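Local coordinates for DNA helicase RecQ (Deinococcus radiodurans, PDB 4Q48), which probably couples ATP hydrolysis to the unwinding of duplex DNA, translocating in the 3'-5' direction as a RecQ-family helicase, at residues V33-A37 and L58-R63; P175-L179 and V194-E198. The contacts are given in a common frame with arbitrary orientation. Residues are numbered along the deposited sequence.

Contact 1. Residues V33-A37 and L58-R63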
loop_
_atom_site.group_PDB
_atom_site.type_symbol
_atom_site.label_atom_id
_atom_site.label_comp_id
_atom_site.label_asym_id
_atom_site.label_seq_id
_atom_site.Cartn_x
_atom_site.Cartn_y
_atom_site.Cartn_z
ATOM N N VAL A 33 -6.943 -18.054 8.160
ATOM C CA VAL A 33 -8.178 -18.424 8.825
ATOM C C VAL A 33 -7.936 -19.424 9.955
ATOM O O VAL A 33 -8.579 -19.344 10.997
ATOM C CB VAL A 33 -9.193 -18.978 7.833
ATOM C CG1 VAL A 33 -10.316 -19.711 8.557
ATOM C CG2 VAL A 33 -9.754 -17.844 7.013
ATOM N N GLN A 34 -6.972 -20.322 9.782
ATOM C CA GLN A 34 -6.622 -21.264 10.850
ATOM C C GLN A 34 -5.999 -20.594 12.072
ATOM O O GLN A 34 -6.210 -20.997 13.202
ATOM C CB GLN A 34 -5.666 -22.326 10.319
ATOM C CG GLN A 34 -5.442 -23.489 11.260
ATOM C CD GLN A 34 -4.442 -24.486 10.707
ATOM O OE1 GLN A 34 -3.335 -24.117 10.298
ATOM N NE2 GLN A 34 -4.836 -25.755 10.664
ATOM N N GLN A 35 -5.277 -19.519 11.856
ATOM C CA GLN A 35 -4.505 -18.940 12.933
ATOM C C GLN A 35 -5.442 -18.141 13.850
ATOM O O GLN A 35 -5.276 -18.139 15.075
ATOM C CB GLN A 35 -3.393 -18.061 12.349
ATOM C CG GLN A 35 -2.997 -16.871 13.190
ATOM C CD GLN A 35 -2.043 -17.241 14.291
ATOM O OE1 GLN A 35 -1.460 -18.327 14.274
ATOM N NE2 GLN A 35 -1.885 -16.348 15.271
ATOM N N VAL A 36 -6.450 -17.500 13.260
ATOM C CA VAL A 36 -7.361 -16.660 14.024
ATOM C C VAL A 36 -8.462 -17.545 14.610
ATOM O O VAL A 36 -9.005 -17.249 15.659
ATOM C CB VAL A 36 -7.953 -15.520 13.163
ATOM C CG1 VAL A 36 -8.765 -14.563 14.022
ATOM C CG2 VAL A 36 -6.836 -14.723 12.526
ATOM N N ALA A 37 -8.791 -18.644 13.948
ATOM C CA ALA A 37 -9.829 -19.512 14.491
ATOM C C ALA A 37 -9.341 -20.282 15.714
ATOM O O ALA A 37 -10.108 -20.497 16.649
ATOM C CB ALA A 37 -10.326 -20.474 13.437
ATOM N N LEU A 58 -15.039 -15.417 8.243
ATOM C CA LEU A 58 -15.072 -16.866 8.343
ATOM C C LEU A 58 -14.654 -17.312 9.755
ATOM O O LEU A 58 -15.356 -18.109 10.376
ATOM C CB LEU A 58 -14.192 -17.490 7.253
ATOM C CG LEU A 58 -14.164 -18.999 7.068
ATOM C CD1 LEU A 58 -15.532 -19.598 7.260
ATOM C CD2 LEU A 58 -13.652 -19.310 5.677
ATOM N N PRO A 59 -13.516 -16.797 10.271
ATOM C CA PRO A 59 -13.241 -17.101 11.677
ATOM C C PRO A 59 -14.387 -16.690 12.618
ATOM O O PRO A 59 -14.646 -17.419 13.577
ATOM C CB PRO A 59 -11.978 -16.285 11.970
ATOM C CG PRO A 59 -11.314 -16.145 10.646
ATOM C CD PRO A 59 -12.421 -16.016 9.660
ATOM N N SER A 60 -15.056 -15.565 12.371
ATOM C CA SER A 60 -16.185 -15.192 13.220
ATOM C C SER A 60 -17.290 -16.265 13.173
ATOM O O SER A 60 -17.977 -16.522 14.172
ATOM C CB SER A 60 -16.732 -13.819 12.840
ATOM O OG SER A 60 -15.743 -12.792 12.983
ATOM N N LEU A 61 -17.432 -16.935 12.041
ATOM C CA LEU A 61 -18.419 -18.006 11.957
ATOM C C LEU A 61 -17.921 -19.279 12.641
ATOM O O LEU A 61 -18.709 -20.101 13.124
ATOM C CB LEU A 61 -18.780 -18.315 10.507
ATOM C CG LEU A 61 -19.536 -17.214 9.769
ATOM C CD1 LEU A 61 -19.973 -17.719 8.398
ATOM C CD2 LEU A 61 -20.706 -16.662 10.586
ATOM N N LEU A 62 -16.610 -19.463 12.652
ATOM C CA LEU A 62 -16.052 -20.686 13.209
ATOM C C LEU A 62 -16.006 -20.674 14.739
ATOM O O LEU A 62 -16.233 -21.699 15.375
ATOM C CB LEU A 62 -14.669 -20.951 12.614
ATOM C CG LEU A 62 -14.828 -21.381 11.160
ATOM C CD1 LEU A 62 -13.544 -21.215 10.349
ATOM C CD2 LEU A 62 -15.322 -22.817 11.107
ATOM N N ARG A 63 -15.671 -19.531 15.326
ATOM C CA ARG A 63 -15.620 -19.425 16.778
ATOM C C ARG A 63 -16.965 -19.001 17.383
ATOM O O ARG A 63 -17.708 -18.215 16.789
ATOM C CB ARG A 63 -14.501 -18.469 17.178
ATOM C CG ARG A 63 -13.214 -18.843 16.451
ATOM C CD ARG A 63 -11.984 -18.130 16.961
ATOM N NE ARG A 63 -11.712 -18.475 18.348
ATOM C CZ ARG A 63 -11.667 -17.585 19.322
ATOM N NH1 ARG A 63 -11.872 -16.311 19.034
ATOM N NH2 ARG A 63 -11.413 -17.965 20.564
#
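Two helix ends of the N-terminal RecA-like lobe pack at a crossing angle of -42°, their axes 9.1 Å apart, with Pro59 filling the space between them. The pyrrolidine ring points at the 33-37 helix, where Val33 CG2 meets Pro59 CD at 4.2 Å and Val36 CG1 meets Pro59 CB at 4.2 Å. Both valines adopt the t rotamer. That of Val33 sends CG1 to Leu58 CG (4.2 Å) and to Leu62 CD1 (4.0 Å), so one side chain touches three residues of the 58-63 segment. Ala37, with nothing beyond its CB, lets the backbones approach to 5.0 Å between Ala37 CA and Pro59 CA, and its CB lies 4.4 Å from Leu62 CB. In Arg63, the first residue out of helical conformation, chi1 m and chi2 t carry CD to 3.0 Å from Ala37 O and 3.4 Å from Val36 O at the C-terminal end of helix 29-37. Helix 10-20 covers Leu58 and Leu62 through Leu15, Leu16 and Ala12, while Pro59 and Arg63 rest on Leu141 and Ala140 of strand 139-145, a strand of the parallel sheet.

Contact 2. Residues P175-L179 and V194-E198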
loop_
_atom_site.group_PDB
_atom_site.type_symbol
_atom_site.label_atom_id
_atom_site.label_comp_id
_atom_site.label_asym_id
_atom_site.label_seq_id
_atom_site.Cartn_x
_atom_site.Cartn_y
_atom_site.Cartn_z
ATOM N N PRO A 175 -8.795 -12.952 20.423
ATOM C CA PRO A 175 -7.937 -12.785 19.240
ATOM C C PRO A 175 -8.082 -11.416 18.583
ATOM O O PRO A 175 -9.187 -10.871 18.559
ATOM C CB PRO A 175 -8.444 -13.875 18.276
ATOM C CG PRO A 175 -9.161 -14.837 19.114
ATOM C CD PRO A 175 -9.778 -14.033 20.225
ATOM N N ARG A 176 -6.974 -10.887 18.068
ATOM C CA ARG A 176 -6.957 -9.636 17.311
ATOM C C ARG A 176 -6.423 -9.895 15.905
ATOM O O ARG A 176 -5.271 -10.304 15.759
ATOM C CB ARG A 176 -6.051 -8.588 17.957
ATOM C CG ARG A 176 -6.697 -7.667 18.942
ATOM C CD ARG A 176 -5.663 -6.745 19.600
ATOM N NE ARG A 176 -4.407 -7.409 19.961
ATOM C CZ ARG A 176 -4.234 -8.188 21.019
ATOM N NH1 ARG A 176 -5.249 -8.428 21.840
ATOM N NH2 ARG A 176 -3.050 -8.739 21.247
ATOM N N VAL A 177 -7.210 -9.651 14.864
ATOM C CA VAL A 177 -6.610 -9.693 13.532
ATOM C C VAL A 177 -6.751 -8.326 12.867
ATOM O O VAL A 177 -7.838 -7.737 12.823
ATOM C CB VAL A 177 -7.222 -10.811 12.642
ATOM C CG1 VAL A 177 -8.715 -10.593 12.405
ATOM C CG2 VAL A 177 -6.480 -10.886 11.333
ATOM N N ALA A 178 -5.619 -7.790 12.432
ATOM C CA ALA A 178 -5.567 -6.477 11.785
ATOM C C ALA A 178 -5.268 -6.668 10.312
ATOM O O ALA A 178 -4.327 -7.370 9.936
ATOM C CB ALA A 178 -4.524 -5.563 12.446
ATOM N N LEU A 179 -6.101 -6.087 9.468
ATOM C CA LEU A 179 -5.927 -6.264 8.040
ATOM C C LEU A 179 -5.758 -4.927 7.336
ATOM O O LEU A 179 -6.408 -3.939 7.706
ATOM C CB LEU A 179 -7.119 -7.023 7.453
ATOM C CG LEU A 179 -7.664 -8.192 8.281
ATOM C CD1 LEU A 179 -8.857 -7.721 9.115
ATOM C CD2 LEU A 179 -8.045 -9.358 7.394
ATOM N N VAL A 194 0.741 -0.538 18.054
ATOM C CA VAL A 194 -0.552 -0.149 18.633
ATOM C C VAL A 194 -1.428 -1.326 19.088
ATOM O O VAL A 194 -2.103 -1.253 20.126
ATOM C CB VAL A 194 -1.335 0.727 17.655
ATOM C CG1 VAL A 194 -2.561 1.320 18.343
ATOM C CG2 VAL A 194 -0.431 1.849 17.158
ATOM N N LEU A 195 -1.461 -2.382 18.281
ATOM C CA LEU A 195 -2.342 -3.515 18.539
ATOM C C LEU A 195 -1.572 -4.738 19.027
ATOM O O LEU A 195 -2.067 -5.863 18.895
ATOM C CB LEU A 195 -3.135 -3.856 17.269
ATOM C CG LEU A 195 -3.751 -2.651 16.543
ATOM C CD1 LEU A 195 -4.232 -3.023 15.156
ATOM C CD2 LEU A 195 -4.883 -2.037 17.354
ATOM N N ARG A 196 -0.388 -4.513 19.602
ATOM C CA ARG A 196 0.525 -5.587 20.040
ATOM C C ARG A 196 0.535 -6.824 19.160
ATOM O O ARG A 196 0.136 -7.912 19.578
ATOM C CB ARG A 196 0.235 -6.006 21.481
ATOM C CG ARG A 196 0.082 -4.850 22.428
ATOM C CD ARG A 196 -0.392 -5.317 23.791
ATOM N NE ARG A 196 -1.188 -4.260 24.413
ATOM C CZ ARG A 196 -1.491 -4.171 25.706
ATOM N NH1 ARG A 196 -2.213 -3.135 26.123
ATOM N NH2 ARG A 196 -1.124 -5.122 26.565
ATOM N N LEU A 197 1.017 -6.645 17.939
ATOM C CA LEU A 197 1.111 -7.741 16.990
ATOM C C LEU A 197 2.563 -7.884 16.578
ATOM O O LEU A 197 2.876 -8.461 15.527
ATOM C CB LEU A 197 0.185 -7.512 15.787
ATOM C CG LEU A 197 -1.273 -7.300 16.217
ATOM C CD1 LEU A 197 -2.210 -7.010 15.056
ATOM C CD2 LEU A 197 -1.759 -8.501 16.991
ATOM N N GLU A 198 3.455 -7.364 17.422
ATOM C CA GLU A 198 4.883 -7.498 17.162
ATOM C C GLU A 198 5.208 -8.966 17.212
ATOM O O GLU A 198 5.988 -9.463 16.409
ATOM C CB GLU A 198 5.734 -6.727 18.177
ATOM C CG GLU A 198 5.284 -6.885 19.622
ATOM C CD GLU A 198 4.429 -5.721 20.098
ATOM O OE1 GLU A 198 4.251 -4.774 19.310
ATOM O OE2 GLU A 198 3.919 -5.756 21.241
#
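In the parallel RecA-like sheet of the N-terminal helicase lobe, strand 176-180 runs between strands 139-145 and 42-45, and the turn that follows helix 185-194 folds back against one of its faces. Pro175 leads into the strand, its ring on Arg63 rather than on the 194-198 turn. Arg176 then points toward the turn and makes the polar part of the contact, its guanidinium presenting its edge to Leu195 O and Arg196 O. Its aliphatic part also runs beside the turn, with CD 4.5 Å from Leu195 CB. Val177 faces away, packing on Tyr56 of helix 50-62 across the other face of the sheet. The alternation brings Ala178 back to the turn, where its small CB is met by Leu195 CD1 at 3.7 Å and Leu197 CD1 at 3.8 Å, the two leucines closing over one methyl group. Leu179 lies out of reach of 194-198, its side chain touching Cys55 and Tyr56 of helix 50-62. Between the two leucines, Arg196 has an exposed side chain that forms a salt bridge with Glu169 of helix 165-170. The turn is thus held to both the sheet and that helix. The single clear hydrogen bond between the segments runs from Arg176 NE to the backbone Leu195 O at 3.0 Å, with an N-H...O angle of 143°.

Contacts 1 and 2 belong to the same N-terminal lobe, their centres 15 Å apart, and follow one another along the chain. They meet directly: Arg63 NH1 lies 3.1 Å from Pro175 CG, and Val36 CG2 lies 3.9 Å from Val177 CB. Val177 faces away from the 194-198 turn, so strand 176-180 separates that turn from the helices of contact 1. Neither contact contains an ADP-binding residue, but both lie near the nucleotide site, which is empty in this model. In contact 1 the side chain of Val33 is about 5 Å from that of Gln29; in contact 2 that of Ala178 is about 9 Å from that of Lys52.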